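Local coordinates for dual specificity phosphatase-like 15 isoform a (Homo sapiens, PDB 1YZ4), which catalyses the hydrolysis of phosphotyrosine, phosphoserine and phosphothreonine in proteins as a dual-specificity phosphatase, of which this chain is the catalytic domain, at residues I101-V106 with Q136-F141; E72-I77 with R151-R156. The protein carries 1 engineered substitution. All coordinates share one frame; numbering follows the deposited sequence.

Interaction 1. Residues I101-V106 with Q136-F141; sequences IVTAYV and QQLEEF
Ala-104 presents its methyl group to one face of the Phe-141 ring, with CB 4.3 Å from the ring centroid and 28° off the normal, a CH-pi contact. The same ring also presses on the backbone of helix 97-110: Phe-141 CE2 comes within 3.2 Å of Ala-104 O. An alanine suits this place because its short side chain lets the ring lie close to the helix surface. Phe-141 gets there by carrying CG anti to its own backbone N (chi1 180°), and it meets Phe-70 edge-to-face.

One turn earlier on helix 132-143, Leu-138 makes its closest contacts through one branch, CD2. This methyl lies 4.0 Å from Ala-104 N and 4.1 Å from Ala-104 CB, and it also touches Thr-103 CG2 at 4.2 Å, where the two side chains run at about a right angle. Thr-103 divides its roles: CG2, anti to the backbone N, joins the apolar surface, while OG1 turns beside that N and bonds to Thr-99 O, so the buried hydroxyl is satisfied within its own helix.

No hydrogen bond links the segments, whose axes approach to 10.5 Å at closest, with a crossing angle of -18°. This is near-parallel helix packing in the alpha/beta fold of cysteine-dependent phosphatases, between helix 97-110, which follows the phosphate-binding loop, and helix 132-143.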
loop_
_atom_site.group_PDB
_atom_site.type_symbol
_atom_site.label_atom_id
_atom_site.label_comp_id
_atom_site.label_asym_id
_atom_site.label_seq_id
_atom_site.Cartn_x
_atom_site.Cartn_y
_atom_site.Cartn_z
ATOM N N ILE A 101 2.330 2.639 3.396
ATOM C CA ILE A 101 2.973 2.157 2.183
ATOM C C ILE A 101 2.235 2.662 0.933
ATOM O O ILE A 101 2.864 3.145 -0.006
ATOM C CB ILE A 101 3.053 0.596 2.172
ATOM C CG1 ILE A 101 4.200 0.121 3.069
ATOM C CG2 ILE A 101 3.294 0.076 0.771
ATOM C CD1 ILE A 101 4.031 0.475 4.521
ATOM N N VAL A 102 0.908 2.570 0.919
ATOM C CA VAL A 102 0.157 3.032 -0.248
ATOM C C VAL A 102 0.251 4.550 -0.460
ATOM O O VAL A 102 0.309 5.022 -1.604
ATOM C CB VAL A 102 -1.337 2.605 -0.170
ATOM C CG1 VAL A 102 -1.897 2.922 1.196
ATOM C CG2 VAL A 102 -2.148 3.334 -1.235
ATOM N N THR A 103 0.277 5.311 0.633
ATOM C CA THR A 103 0.366 6.766 0.543
ATOM C C THR A 103 1.685 7.141 -0.119
ATOM O O THR A 103 1.732 7.989 -1.017
ATOM C CB THR A 103 0.268 7.424 1.946
ATOM O OG1 THR A 103 -1.011 7.131 2.513
ATOM C CG2 THR A 103 0.399 8.946 1.858
ATOM N N ALA A 104 2.753 6.486 0.316
ATOM C CA ALA A 104 4.071 6.732 -0.237
ATOM C C ALA A 104 4.057 6.458 -1.742
ATOM O O ALA A 104 4.652 7.196 -2.524
ATOM C CB ALA A 104 5.082 5.840 0.448
ATOM N N TYR A 105 3.370 5.394 -2.147
ATOM C CA TYR A 105 3.284 5.047 -3.558
ATOM C C TYR A 105 2.573 6.126 -4.366
ATOM O O TYR A 105 3.063 6.577 -5.400
ATOM C CB TYR A 105 2.517 3.746 -3.751
ATOM C CG TYR A 105 2.416 3.372 -5.207
ATOM C CD1 TYR A 105 3.529 2.884 -5.896
ATOM C CD2 TYR A 105 1.225 3.548 -5.918
ATOM C CE1 TYR A 105 3.461 2.582 -7.253
ATOM C CE2 TYR A 105 1.151 3.247 -7.282
ATOM C CZ TYR A 105 2.277 2.764 -7.937
ATOM O OH TYR A 105 2.224 2.459 -9.275
ATOM N N VAL A 106 1.393 6.514 -3.892
ATOM C CA VAL A 106 0.597 7.523 -4.570
ATOM C C VAL A 106 1.321 8.863 -4.592
ATOM O O VAL A 106 1.187 9.632 -5.541
ATOM C CB VAL A 106 -0.783 7.664 -3.899
ATOM C CG1 VAL A 106 -1.605 8.750 -4.595
ATOM C CG2 VAL A 106 -1.514 6.322 -3.970
ATOM N N GLN A 136 5.520 11.191 9.953
ATOM C CA GLN A 136 6.767 11.954 9.887
ATOM C C GLN A 136 7.645 11.350 8.809
ATOM O O GLN A 136 8.266 12.071 8.021
ATOM C CB GLN A 136 7.505 11.908 11.226
ATOM C CG GLN A 136 6.777 12.624 12.352
ATOM C CD GLN A 136 7.573 12.659 13.644
ATOM O OE1 GLN A 136 7.781 11.630 14.295
ATOM N NE2 GLN A 136 8.028 13.848 14.019
ATOM N N GLN A 137 7.692 10.018 8.788
ATOM C CA GLN A 137 8.472 9.297 7.801
ATOM C C GLN A 137 7.906 9.610 6.418
ATOM O O GLN A 137 8.648 9.676 5.435
ATOM C CB GLN A 137 8.427 7.791 8.083
ATOM C CG GLN A 137 9.164 7.402 9.353
ATOM C CD GLN A 137 9.185 5.903 9.597
ATOM O OE1 GLN A 137 9.487 5.114 8.697
ATOM N NE2 GLN A 137 8.882 5.502 10.826
ATOM N N LEU A 138 6.594 9.808 6.346
ATOM C CA LEU A 138 5.964 10.154 5.075
ATOM C C LEU A 138 6.405 11.578 4.718
ATOM O O LEU A 138 6.632 11.899 3.551
ATOM C CB LEU A 138 4.434 10.064 5.189
ATOM C CG LEU A 138 3.888 8.626 5.180
ATOM C CD1 LEU A 138 2.443 8.600 5.663
ATOM C CD2 LEU A 138 4.001 8.039 3.760
ATOM N N GLU A 139 6.538 12.417 5.737
ATOM C CA GLU A 139 6.977 13.797 5.552
ATOM C C GLU A 139 8.353 13.780 4.882
ATOM O O GLU A 139 8.571 14.448 3.873
ATOM C CB GLU A 139 7.079 14.505 6.907
ATOM C CG GLU A 139 6.056 15.601 7.140
ATOM C CD GLU A 139 6.295 16.819 6.276
ATOM O OE1 GLU A 139 6.272 16.688 5.035
ATOM O OE2 GLU A 139 6.506 17.911 6.840
ATOM N N GLU A 140 9.273 13.009 5.464
ATOM C CA GLU A 140 10.628 12.884 4.935
ATOM C C GLU A 140 10.563 12.450 3.482
ATOM O O GLU A 140 11.037 13.144 2.593
ATOM C CB GLU A 140 11.421 11.830 5.712
ATOM C CG GLU A 140 11.857 12.223 7.113
ATOM C CD GLU A 140 12.525 11.068 7.856
ATOM O OE1 GLU A 140 13.488 10.474 7.308
ATOM O OE2 GLU A 140 12.085 10.757 8.988
ATOM N N PHE A 141 9.965 11.284 3.266
ATOM C CA PHE A 141 9.828 10.698 1.942
ATOM C C PHE A 141 9.345 11.705 0.906
ATOM O O PHE A 141 9.854 11.744 -0.217
ATOM C CB PHE A 141 8.863 9.516 1.995
ATOM C CG PHE A 141 8.654 8.849 0.667
ATOM C CD1 PHE A 141 9.641 8.031 0.121
ATOM C CD2 PHE A 141 7.481 9.070 -0.058
ATOM C CE1 PHE A 141 9.467 7.444 -1.128
ATOM C CE2 PHE A 141 7.296 8.489 -1.308
ATOM C CZ PHE A 141 8.294 7.673 -1.848
#

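Interaction 2. Residues E72-I77 with R151-R156; sequences ECINFI and RQLEER
Arg-151 NE and Glu-155 OE2, 2.8 Å apart, form a salt bridge one turn along the helix whose Leu-153 meets Ile-74 and Asn-75 of helix 70-82. The other carboxylate oxygen of Glu-155 is held by Arg-156: NH1 lies 3.3 Å from OE1, with OE1 at the edge of the guanidinium and in its plane. Glu-155 thus bridges two arginines, a network lying entirely within segment 151-156. Gln-152 OE1 sits over one face of the Arg-156 guanidinium, 4.0 Å above its plane and displaced toward the rim. Long, charged side chains suit these exposed positions near the end of the chain.

Across the interface the work falls to the two branches of Leu-153. CD1 touches Ile-74 CG2 at 3.7 Å, the side chains crossing at about a right angle, while CD2 reaches the Asn-75 amide, 3.6 Å from OD1. With CG anti to its carbonyl carbon (chi1 -65°), Leu-153 turns its forked end toward helix 70-82, so that each methyl finds a different neighbour. Ile-74 answers with its short branch, as CG2 stands anti to the backbone N.

Asn-75 suits the margin of this apolar patch, because the residue is only partly buried and its ND2 hydrogen-bonds to Lys-71 O one turn back. That bond helps fix the rotation of the amide. Leu-149 and Phe-157 of helix 145-157 also touch Asn-75.

No hydrogen bond or salt bridge spans the two segments. Their association therefore rests on van der Waals and hydrophobic packing, whereas Arg-151, Glu-155 and Arg-156 pair their charges along their own helix.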
loop_
_atom_site.group_PDB
_atom_site.type_symbol
_atom_site.label_atom_id
_atom_site.label_comp_id
_atom_site.label_asym_id
_atom_site.label_seq_id
_atom_site.Cartn_x
_atom_site.Cartn_y
_atom_site.Cartn_z
ATOM N N GLU A 72 11.349 -0.622 -2.185
ATOM C CA GLU A 72 11.004 -1.949 -2.657
ATOM C C GLU A 72 9.490 -2.155 -2.822
ATOM O O GLU A 72 9.064 -2.794 -3.777
ATOM C CB GLU A 72 11.603 -3.003 -1.719
ATOM C CG GLU A 72 11.019 -3.013 -0.314
ATOM C CD GLU A 72 11.849 -3.840 0.650
ATOM O OE1 GLU A 72 12.092 -5.033 0.363
ATOM O OE2 GLU A 72 12.263 -3.296 1.693
ATOM N N CYS A 73 8.684 -1.613 -1.912
ATOM C CA CYS A 73 7.235 -1.769 -2.016
ATOM C C CYS A 73 6.688 -1.022 -3.225
ATOM O O CYS A 73 5.853 -1.543 -3.977
ATOM C CB CYS A 73 6.531 -1.253 -0.751
ATOM S SG CYS A 73 6.639 -2.318 0.723
ATOM N N ILE A 74 7.155 0.206 -3.412
ATOM C CA ILE A 74 6.696 1.006 -4.532
ATOM C C ILE A 74 7.100 0.376 -5.865
ATOM O O ILE A 74 6.360 0.454 -6.843
ATOM C CB ILE A 74 7.246 2.439 -4.431
ATOM C CG1 ILE A 74 6.571 3.151 -3.254
ATOM C CG2 ILE A 74 7.025 3.187 -5.733
ATOM C CD1 ILE A 74 7.070 4.560 -2.998
ATOM N N ASN A 75 8.266 -0.260 -5.897
ATOM C CA ASN A 75 8.733 -0.891 -7.121
ATOM C C ASN A 75 7.904 -2.123 -7.405
ATOM O O ASN A 75 7.569 -2.405 -8.554
ATOM C CB ASN A 75 10.216 -1.246 -7.004
ATOM C CG ASN A 75 11.120 -0.102 -7.449
ATOM O OD1 ASN A 75 11.447 0.023 -8.628
ATOM N ND2 ASN A 75 11.507 0.752 -6.506
ATOM N N PHE A 76 7.566 -2.847 -6.345
ATOM C CA PHE A 76 6.751 -4.051 -6.447
ATOM C C PHE A 76 5.382 -3.659 -7.021
ATOM O O PHE A 76 4.937 -4.194 -8.039
ATOM C CB PHE A 76 6.586 -4.663 -5.054
ATOM C CG PHE A 76 5.831 -5.967 -5.034
ATOM C CD1 PHE A 76 6.442 -7.150 -5.442
ATOM C CD2 PHE A 76 4.530 -6.019 -4.550
ATOM C CE1 PHE A 76 5.770 -8.373 -5.358
ATOM C CE2 PHE A 76 3.842 -7.238 -4.462
ATOM C CZ PHE A 76 4.463 -8.417 -4.863
ATOM N N ILE A 77 4.728 -2.707 -6.362
ATOM C CA ILE A 77 3.412 -2.241 -6.791
ATOM C C ILE A 77 3.381 -1.741 -8.232
ATOM O O ILE A 77 2.501 -2.116 -9.010
ATOM C CB ILE A 77 2.906 -1.110 -5.872
ATOM C CG1 ILE A 77 2.593 -1.683 -4.484
ATOM C CG2 ILE A 77 1.668 -0.441 -6.485
ATOM C CD1 ILE A 77 2.434 -0.627 -3.400
ATOM N N ARG A 151 11.116 9.319 -11.120
ATOM C CA ARG A 151 12.000 9.281 -12.275
ATOM C C ARG A 151 12.586 7.867 -12.425
ATOM O O ARG A 151 12.694 7.342 -13.536
ATOM C CB ARG A 151 13.125 10.303 -12.103
ATOM C CG ARG A 151 14.105 10.371 -13.264
ATOM C CD ARG A 151 15.524 10.488 -12.728
ATOM N NE ARG A 151 15.949 9.259 -12.053
ATOM C CZ ARG A 151 16.816 9.215 -11.046
ATOM N NH1 ARG A 151 17.356 10.334 -10.582
ATOM N NH2 ARG A 151 17.150 8.050 -10.504
ATOM N N GLN A 152 12.958 7.258 -11.297
ATOM C CA GLN A 152 13.517 5.909 -11.308
ATOM C C GLN A 152 12.544 4.889 -11.894
ATOM O O GLN A 152 12.921 4.085 -12.746
ATOM C CB GLN A 152 13.908 5.482 -9.891
ATOM C CG GLN A 152 15.369 5.709 -9.552
ATOM C CD GLN A 152 15.702 5.328 -8.117
ATOM O OE1 GLN A 152 15.386 4.226 -7.664
ATOM N NE2 GLN A 152 16.350 6.241 -7.397
ATOM N N LEU A 153 11.292 4.925 -11.440
ATOM C CA LEU A 153 10.281 3.991 -11.930
ATOM C C LEU A 153 10.098 4.113 -13.439
ATOM O O LEU A 153 9.865 3.120 -14.131
ATOM C CB LEU A 153 8.938 4.234 -11.233
ATOM C CG LEU A 153 8.893 3.966 -9.728
ATOM C CD1 LEU A 153 7.607 4.529 -9.156
ATOM C CD2 LEU A 153 9.006 2.477 -9.449
ATOM N N GLU A 154 10.192 5.339 -13.942
ATOM C CA GLU A 154 10.046 5.581 -15.366
ATOM C C GLU A 154 11.176 4.855 -16.092
ATOM O O GLU A 154 10.977 4.284 -17.162
ATOM C CB GLU A 154 10.116 7.083 -15.648
ATOM C CG GLU A 154 9.022 7.886 -14.955
ATOM C CD GLU A 154 9.259 9.385 -15.027
ATOM O OE1 GLU A 154 9.471 9.905 -16.141
ATOM O OE2 GLU A 154 9.228 10.047 -13.969
ATOM N N GLU A 155 12.361 4.872 -15.491
ATOM C CA GLU A 155 13.521 4.218 -16.075
ATOM C C GLU A 155 13.392 2.701 -16.044
ATOM O O GLU A 155 13.589 2.040 -17.058
ATOM C CB GLU A 155 14.786 4.640 -15.330
ATOM C CG GLU A 155 15.304 6.019 -15.693
ATOM C CD GLU A 155 16.305 6.532 -14.675
ATOM O OE1 GLU A 155 17.066 5.706 -14.127
ATOM O OE2 GLU A 155 16.338 7.757 -14.424
ATOM N N ARG A 156 13.058 2.151 -14.879
ATOM C CA ARG A 156 12.915 0.706 -14.728
ATOM C C ARG A 156 11.761 0.072 -15.492
ATOM O O ARG A 156 11.916 -1.002 -16.064
ATOM C CB ARG A 156 12.773 0.329 -13.249
ATOM C CG ARG A 156 14.088 0.037 -12.535
ATOM C CD ARG A 156 14.977 1.258 -12.514
ATOM N NE ARG A 156 15.967 1.203 -11.446
ATOM C CZ ARG A 156 16.847 2.170 -11.202
ATOM N NH1 ARG A 156 16.856 3.262 -11.955
ATOM N NH2 ARG A 156 17.715 2.051 -10.207
#

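Ile-74 joins the two contacts, whose centres are 14 Å apart. While CG2 of Ile-74 serves interaction 2, it also packs at 3.5 Å on CD1 of Tyr-105, and CD1 of Ile-74 lies 3.5 Å from CZ of Phe-141, the ring that takes part in interaction 1. Helix 70-82 thus forms one side of interaction 2 and also packs against residues of both segments of interaction 1, and helices 132-143 and 145-157, consecutive in the chain, supply one partner to each. Along the sequence, interaction 1 is nested within the loop closed by interaction 2. Interaction 1 does not reach the catalytic position: the Thr-103 side chain is about 11 Å from that of Ser-91, an engineered residue at the predicted phosphocysteine position. Interaction 2 lies away from that site.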